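Local atomic coordinates of clavulanic acid biosynthesis oligopeptide binding protein 2 (Streptomyces clavuligerus, PDB entry 2WOL), a protein that probably binds oligopeptides as a solute-binding protein of the clavulanic acid biosynthesis pathway. Residues A[12-18]-A[293-298]; A[57-62]-A[548-554]. All blocks are in the same frame, centred on the assembly; numbering follows the deposited sequence.

Contact 1 of 2, residues A[12-18]-A[293-298]; sequences TAGAGWD and RSHTDN
Arg293 lays its guanidinium flat on the indole of Trp17 in a cation-pi stack, where the N-terminal arm of this solute-binding protein runs along the type I turn Arg293-Thr296 and the short strand 296-297. CZ of Arg293 sits 4.0 Å from the centroid of the six-membered ring of Trp17, with the two planes 16° apart; a bend at chi3 (74°) turns the end of the arginine over the ring, while its NH1 is held by the carbonyl of Thr287. CB of Asn298 and CG2 of Thr296 touch the same ring at CZ2 and CZ3. Backbone bonds fix the arm beside this stack: Gly16 N donates to Ser294 O at 2.9 Å, and Asp18 N to Thr296 O at 3.0 Å. Asn298 N reaches Asp18 OD1 at 2.7 Å, and one water donates to both Asp18 OD2 and Asn298 O. Toward the N terminus, Gly14 N meets Ser294 OG at 2.6 Å in a nearly straight bond, and that hydroxyl also bonds to the carbonyl of Val291. His295 NE2 donates to Thr12 O at 2.7 Å; the oxygen lies near the ring plane, but the bond is bent (132°). Arg535, just after strand 523-534, ties both segments together, hydrogen-bonding to Gly16 O and Ser294 O and salt-bridging Asp297, whose OD2 also meets Tyr551 OH.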
loop_
_atom_site.group_PDB
_atom_site.type_symbol
_atom_site.label_atom_id
_atom_site.label_comp_id
_atom_site.label_asym_id
_atom_site.label_seq_id
_atom_site.Cartn_x
_atom_site.Cartn_y
_atom_site.Cartn_z
ATOM N N THR A 12 24.864 -19.326 -12.683
ATOM C CA THR A 12 24.416 -18.994 -14.040
ATOM C C THR A 12 23.799 -17.599 -14.097
ATOM O O THR A 12 22.938 -17.270 -13.282
ATOM C CB THR A 12 23.390 -20.019 -14.575
ATOM O OG1 THR A 12 22.437 -20.331 -13.548
ATOM C CG2 THR A 12 24.086 -21.300 -15.029
ATOM N N ALA A 13 24.245 -16.788 -15.056
ATOM C CA ALA A 13 23.750 -15.414 -15.207
ATOM C C ALA A 13 22.292 -15.383 -15.659
ATOM O O ALA A 13 21.873 -16.186 -16.495
ATOM C CB ALA A 13 24.625 -14.627 -16.170
ATOM N N GLY A 14 21.531 -14.451 -15.092
ATOM C CA GLY A 14 20.104 -14.315 -15.376
ATOM C C GLY A 14 19.788 -13.265 -16.422
ATOM O O GLY A 14 20.658 -12.869 -17.204
ATOM N N ALA A 15 18.539 -12.802 -16.413
ATOM C CA ALA A 15 18.019 -11.893 -17.434
ATOM C C ALA A 15 18.673 -10.513 -17.430
ATOM O O ALA A 15 18.650 -9.811 -18.446
ATOM C CB ALA A 15 16.503 -11.758 -17.297
ATOM N N GLY A 16 19.231 -10.123 -16.286
ATOM C CA GLY A 16 19.917 -8.841 -16.147
ATOM C C GLY A 16 19.336 -7.957 -15.063
ATOM O O GLY A 16 18.154 -8.062 -14.730
ATOM N N TRP A 17 20.177 -7.082 -14.515
ATOM C CA TRP A 17 19.764 -6.079 -13.537
ATOM C C TRP A 17 18.519 -5.325 -14.012
ATOM O O TRP A 17 18.477 -4.839 -15.146
ATOM C CB TRP A 17 20.920 -5.100 -13.314
ATOM C CG TRP A 17 20.642 -3.983 -12.359
ATOM C CD1 TRP A 17 20.263 -2.715 -12.674
ATOM C CD2 TRP A 17 20.751 -4.028 -10.931
ATOM N NE1 TRP A 17 20.115 -1.965 -11.531
ATOM C CE2 TRP A 17 20.412 -2.747 -10.446
ATOM C CE3 TRP A 17 21.100 -5.030 -10.013
ATOM C CZ2 TRP A 17 20.409 -2.437 -9.078
ATOM C CZ3 TRP A 17 21.099 -4.724 -8.653
ATOM C CH2 TRP A 17 20.753 -3.436 -8.201
ATOM N N ASP A 18 17.508 -5.256 -13.141
ATOM C CA ASP A 18 16.258 -4.524 -13.400
ATOM C C ASP A 18 15.397 -5.055 -14.556
ATOM O O ASP A 18 14.458 -4.377 -14.982
ATOM C CB ASP A 18 16.519 -3.018 -13.601
ATOM C CG ASP A 18 16.366 -2.211 -12.321
ATOM O OD1 ASP A 18 16.090 -2.790 -11.249
ATOM O OD2 ASP A 18 16.513 -0.971 -12.391
ATOM N N ARG A 293 23.797 -9.861 -9.622
ATOM C CA ARG A 293 23.178 -8.633 -10.133
ATOM C C ARG A 293 22.154 -8.925 -11.226
ATOM O O ARG A 293 21.118 -8.263 -11.312
ATOM C CB ARG A 293 24.236 -7.685 -10.696
ATOM C CG ARG A 293 24.973 -6.867 -9.663
ATOM C CD ARG A 293 25.868 -5.839 -10.344
ATOM N NE ARG A 293 25.095 -4.732 -10.904
ATOM C CZ ARG A 293 24.686 -3.676 -10.206
ATOM N NH1 ARG A 293 24.975 -3.573 -8.912
ATOM N NH2 ARG A 293 23.986 -2.717 -10.798
ATOM N N SER A 294 22.456 -9.921 -12.057
ATOM C CA SER A 294 21.598 -10.287 -13.177
ATOM C C SER A 294 20.277 -10.920 -12.723
ATOM O O SER A 294 19.345 -11.049 -13.518
ATOM C CB SER A 294 22.347 -11.203 -14.152
ATOM O OG SER A 294 22.471 -12.518 -13.644
ATOM N N HIS A 295 20.215 -11.298 -11.445
ATOM C CA HIS A 295 19.025 -11.907 -10.844
ATOM C C HIS A 295 18.278 -10.935 -9.927
ATOM O O HIS A 295 17.398 -11.348 -9.172
ATOM C CB HIS A 295 19.411 -13.148 -10.023
ATOM C CG HIS A 295 20.138 -14.199 -10.802
ATOM N ND1 HIS A 295 19.555 -14.896 -11.836
ATOM C CD2 HIS A 295 21.394 -14.691 -10.680
ATOM C CE1 HIS A 295 20.421 -15.764 -12.326
ATOM N NE2 HIS A 295 21.547 -15.660 -11.642
ATOM N N THR A 296 18.617 -9.650 -10.000
ATOM C CA THR A 296 18.103 -8.668 -9.049
ATOM C C THR A 296 17.365 -7.510 -9.728
ATOM O O THR A 296 17.803 -6.997 -10.761
ATOM C CB THR A 296 19.250 -8.121 -8.163
ATOM O OG1 THR A 296 19.922 -9.221 -7.544
ATOM C CG2 THR A 296 18.720 -7.206 -7.078
ATOM N N ASP A 297 16.236 -7.126 -9.130
ATOM C CA ASP A 297 15.456 -5.959 -9.536
ATOM C C ASP A 297 15.450 -4.936 -8.410
ATOM O O ASP A 297 15.388 -5.299 -7.237
ATOM C CB ASP A 297 14.022 -6.378 -9.871
ATOM C CG ASP A 297 13.960 -7.314 -11.060
ATOM O OD1 ASP A 297 14.532 -6.966 -12.113
ATOM O OD2 ASP A 297 13.343 -8.393 -10.950
ATOM N N ASN A 298 15.516 -3.657 -8.776
ATOM C CA ASN A 298 15.606 -2.568 -7.797
ATOM C C ASN A 298 14.488 -1.529 -8.017
ATOM O O ASN A 298 14.761 -0.373 -8.340
ATOM C CB ASN A 298 17.002 -1.926 -7.885
ATOM C CG ASN A 298 17.310 -0.962 -6.735
ATOM O OD1 ASN A 298 16.701 -1.004 -5.660
ATOM N ND2 ASN A 298 18.282 -0.090 -6.966
HETATM O O HOH W 1 15.428 0.663 -10.608
#

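Contact 2 of 2, residues A[57-62]-A[548-554]; sequences WLLQRL and FGLYDIQ
Helix 54-63 packs against the second strand of the small hairpin 544-545/550-551 and the residues on either side of it, in the buried interior of this family 5 solute-binding protein. Leu58 is the apolar centre. Its CD1 stands over one face of the Phe548 ring, 4.0 Å from the centroid, as a CH-pi contact; CD2 lies against Leu550 CB and, at 3.6 Å, Ile553 CG1, and both methyls close on the carbonyl O of Tyr551. One helical turn on, Leu62 CD1 rests on CB of Gln554. Between Phe548 and Gln554, Arg61 extends across the interface and grips Asp552 side-on. Its NE donates to OD1 and its NH2 to OD2 of Asp552, each bond 2.9 Å long. Both oxygens are met on their syn sides, though the guanidinium and carboxylate planes are turned 42° apart. The aspartate reaches the arginine with CG anti to its backbone N (chi1 -165°). Gln554 NE2 binds the same OD2 at 3.0 Å, from the opposite face of the carboxylate to Arg61 NH2. A water donates to Leu58 O and Asp552 OD1 and accepts from Gln554 N, bridging helix and chain; Arg61 NH1 continues to the carbonyl of Tyr70. The buried carboxylate is thus compensated by an arginine and further donors, which probably keeps it ionised and fixes its rotation.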
loop_
_atom_site.group_PDB
_atom_site.type_symbol
_atom_site.label_atom_id
_atom_site.label_comp_id
_atom_site.label_asym_id
_atom_site.label_seq_id
_atom_site.Cartn_x
_atom_site.Cartn_y
_atom_site.Cartn_z
ATOM N N TRP A 57 -2.487 -9.192 0.087
ATOM C CA TRP A 57 -3.305 -8.719 -1.037
ATOM C C TRP A 57 -2.787 -9.334 -2.338
ATOM O O TRP A 57 -3.562 -9.756 -3.196
ATOM C CB TRP A 57 -3.292 -7.195 -1.150
ATOM C CG TRP A 57 -3.845 -6.477 0.043
ATOM C CD1 TRP A 57 -4.653 -6.995 1.017
ATOM C CD2 TRP A 57 -3.630 -5.098 0.391
ATOM N NE1 TRP A 57 -4.958 -6.028 1.945
ATOM C CE2 TRP A 57 -4.344 -4.855 1.587
ATOM C CE3 TRP A 57 -2.903 -4.046 -0.191
ATOM C CZ2 TRP A 57 -4.352 -3.603 2.216
ATOM C CZ3 TRP A 57 -2.916 -2.791 0.434
ATOM C CH2 TRP A 57 -3.634 -2.587 1.630
ATOM N N LEU A 58 -1.464 -9.385 -2.462
ATOM C CA LEU A 58 -0.805 -9.986 -3.611
ATOM C C LEU A 58 -1.125 -11.483 -3.712
ATOM O O LEU A 58 -1.449 -11.985 -4.790
ATOM C CB LEU A 58 0.703 -9.755 -3.483
ATOM C CG LEU A 58 1.641 -10.141 -4.620
ATOM C CD1 LEU A 58 1.461 -9.189 -5.802
ATOM C CD2 LEU A 58 3.062 -10.104 -4.093
ATOM N N LEU A 59 -1.044 -12.182 -2.581
ATOM C CA LEU A 59 -1.389 -13.601 -2.514
ATOM C C LEU A 59 -2.867 -13.850 -2.831
ATOM O O LEU A 59 -3.223 -14.883 -3.402
ATOM C CB LEU A 59 -1.045 -14.157 -1.131
ATOM C CG LEU A 59 -1.275 -15.643 -0.865
ATOM C CD1 LEU A 59 -0.321 -16.505 -1.680
ATOM C CD2 LEU A 59 -1.118 -15.909 0.615
ATOM N N GLN A 60 -3.723 -12.905 -2.449
ATOM C CA GLN A 60 -5.154 -13.017 -2.720
ATOM C C GLN A 60 -5.492 -13.067 -4.211
ATOM O O GLN A 60 -6.562 -13.546 -4.592
ATOM C CB GLN A 60 -5.934 -11.904 -2.011
ATOM C CG GLN A 60 -6.217 -12.221 -0.541
ATOM C CD GLN A 60 -7.215 -13.353 -0.350
ATOM O OE1 GLN A 60 -7.903 -13.766 -1.287
ATOM N NE2 GLN A 60 -7.302 -13.853 0.874
ATOM N N ARG A 61 -4.580 -12.593 -5.056
ATOM C CA ARG A 61 -4.783 -12.687 -6.502
ATOM C C ARG A 61 -4.819 -14.151 -6.976
ATOM O O ARG A 61 -5.366 -14.448 -8.032
ATOM C CB ARG A 61 -3.732 -11.868 -7.262
ATOM C CG ARG A 61 -4.009 -10.371 -7.221
ATOM C CD ARG A 61 -2.808 -9.527 -7.635
ATOM N NE ARG A 61 -2.400 -9.681 -9.037
ATOM C CZ ARG A 61 -3.028 -9.143 -10.084
ATOM N NH1 ARG A 61 -4.152 -8.446 -9.931
ATOM N NH2 ARG A 61 -2.538 -9.324 -11.303
ATOM N N LEU A 62 -4.247 -15.056 -6.183
ATOM C CA LEU A 62 -4.315 -16.496 -6.477
ATOM C C LEU A 62 -5.575 -17.157 -5.928
ATOM O O LEU A 62 -6.041 -18.165 -6.469
ATOM C CB LEU A 62 -3.104 -17.227 -5.892
ATOM C CG LEU A 62 -1.729 -17.006 -6.527
ATOM C CD1 LEU A 62 -1.050 -15.759 -5.966
ATOM C CD2 LEU A 62 -0.854 -18.223 -6.289
ATOM N N PHE A 548 1.827 -2.711 -6.898
ATOM C CA PHE A 548 2.241 -3.342 -5.641
ATOM C C PHE A 548 3.683 -3.028 -5.231
ATOM O O PHE A 548 3.999 -3.020 -4.037
ATOM C CB PHE A 548 2.084 -4.864 -5.728
ATOM C CG PHE A 548 0.658 -5.341 -5.732
ATOM C CD1 PHE A 548 -0.067 -5.405 -6.919
ATOM C CD2 PHE A 548 0.051 -5.763 -4.555
ATOM C CE1 PHE A 548 -1.384 -5.858 -6.932
ATOM C CE2 PHE A 548 -1.266 -6.222 -4.555
ATOM C CZ PHE A 548 -1.982 -6.268 -5.744
ATOM N N GLY A 549 4.558 -2.808 -6.213
ATOM C CA GLY A 549 5.997 -2.680 -5.947
ATOM C C GLY A 549 6.621 -4.021 -5.595
ATOM O O GLY A 549 7.759 -4.088 -5.127
ATOM N N LEU A 550 5.851 -5.084 -5.829
ATOM C CA LEU A 550 6.230 -6.467 -5.547
ATOM C C LEU A 550 5.988 -7.289 -6.802
ATOM O O LEU A 550 5.147 -6.934 -7.618
ATOM C CB LEU A 550 5.356 -7.040 -4.423
ATOM C CG LEU A 550 5.368 -6.389 -3.039
ATOM C CD1 LEU A 550 4.291 -6.976 -2.147
ATOM C CD2 LEU A 550 6.720 -6.530 -2.385
ATOM N N TYR A 551 6.709 -8.397 -6.949
ATOM C CA TYR A 551 6.461 -9.323 -8.051
ATOM C C TYR A 551 5.017 -9.813 -8.047
ATOM O O TYR A 551 4.455 -10.089 -6.986
ATOM C CB TYR A 551 7.363 -10.543 -7.934
ATOM C CG TYR A 551 8.847 -10.321 -8.154
ATOM C CD1 TYR A 551 9.785 -11.036 -7.406
ATOM C CD2 TYR A 551 9.312 -9.423 -9.109
ATOM C CE1 TYR A 551 11.149 -10.866 -7.607
ATOM C CE2 TYR A 551 10.672 -9.232 -9.311
ATOM C CZ TYR A 551 11.584 -9.960 -8.560
ATOM O OH TYR A 551 12.942 -9.805 -8.745
ATOM N N ASP A 552 4.424 -9.945 -9.232
ATOM C CA ASP A 552 3.078 -10.502 -9.322
ATOM C C ASP A 552 3.153 -12.024 -9.254
ATOM O O ASP A 552 3.259 -12.709 -10.272
ATOM C CB ASP A 552 2.367 -10.044 -10.592
ATOM C CG ASP A 552 0.870 -10.304 -10.551
ATOM O OD1 ASP A 552 0.329 -10.541 -9.447
ATOM O OD2 ASP A 552 0.232 -10.252 -11.624
ATOM N N ILE A 553 3.114 -12.536 -8.029
ATOM C CA ILE A 553 3.222 -13.962 -7.751
ATOM C C ILE A 553 2.302 -14.811 -8.628
ATOM O O ILE A 553 2.720 -15.839 -9.146
ATOM C CB ILE A 553 2.914 -14.251 -6.259
ATOM C CG1 ILE A 553 3.835 -13.430 -5.341
ATOM C CG2 ILE A 553 2.969 -15.753 -5.958
ATOM C CD1 ILE A 553 5.326 -13.708 -5.478
ATOM N N GLN A 554 1.055 -14.371 -8.793
ATOM C CA GLN A 554 0.053 -15.163 -9.509
ATOM C C GLN A 554 0.424 -15.439 -10.971
ATOM O O GLN A 554 -0.052 -16.404 -11.558
ATOM C CB GLN A 554 -1.336 -14.520 -9.401
ATOM C CG GLN A 554 -1.527 -13.229 -10.185
ATOM C CD GLN A 554 -1.890 -13.472 -11.636
ATOM O OE1 GLN A 554 -2.443 -14.521 -11.980
ATOM N NE2 GLN A 554 -1.594 -12.502 -12.497
HETATM O O HOH W 2 0.007 -12.227 -7.167
#

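Both contacts bring a segment near the N terminus against one much later in the chain, but at different depths. The centre of contact 2 lies about 12 Å from the centre of the chain; this buried contact joins a helix to the C-terminal segment through leucine packing and a paired salt bridge. Contact 1, its centre about 25 Å from that of the chain and only partly buried, relies on hydrogen bonds along an irregular arm, some between backbones and others using a side chain, with a single cation-pi stack at its side. They share no segment, yet meet directly: Tyr551 OH of contact 2 lies 2.6 Å from Asp297 OD2 of contact 1, a probable hydrogen bond, and the Arg535 side chain, which joins the segments of contact 1, also touches Tyr551.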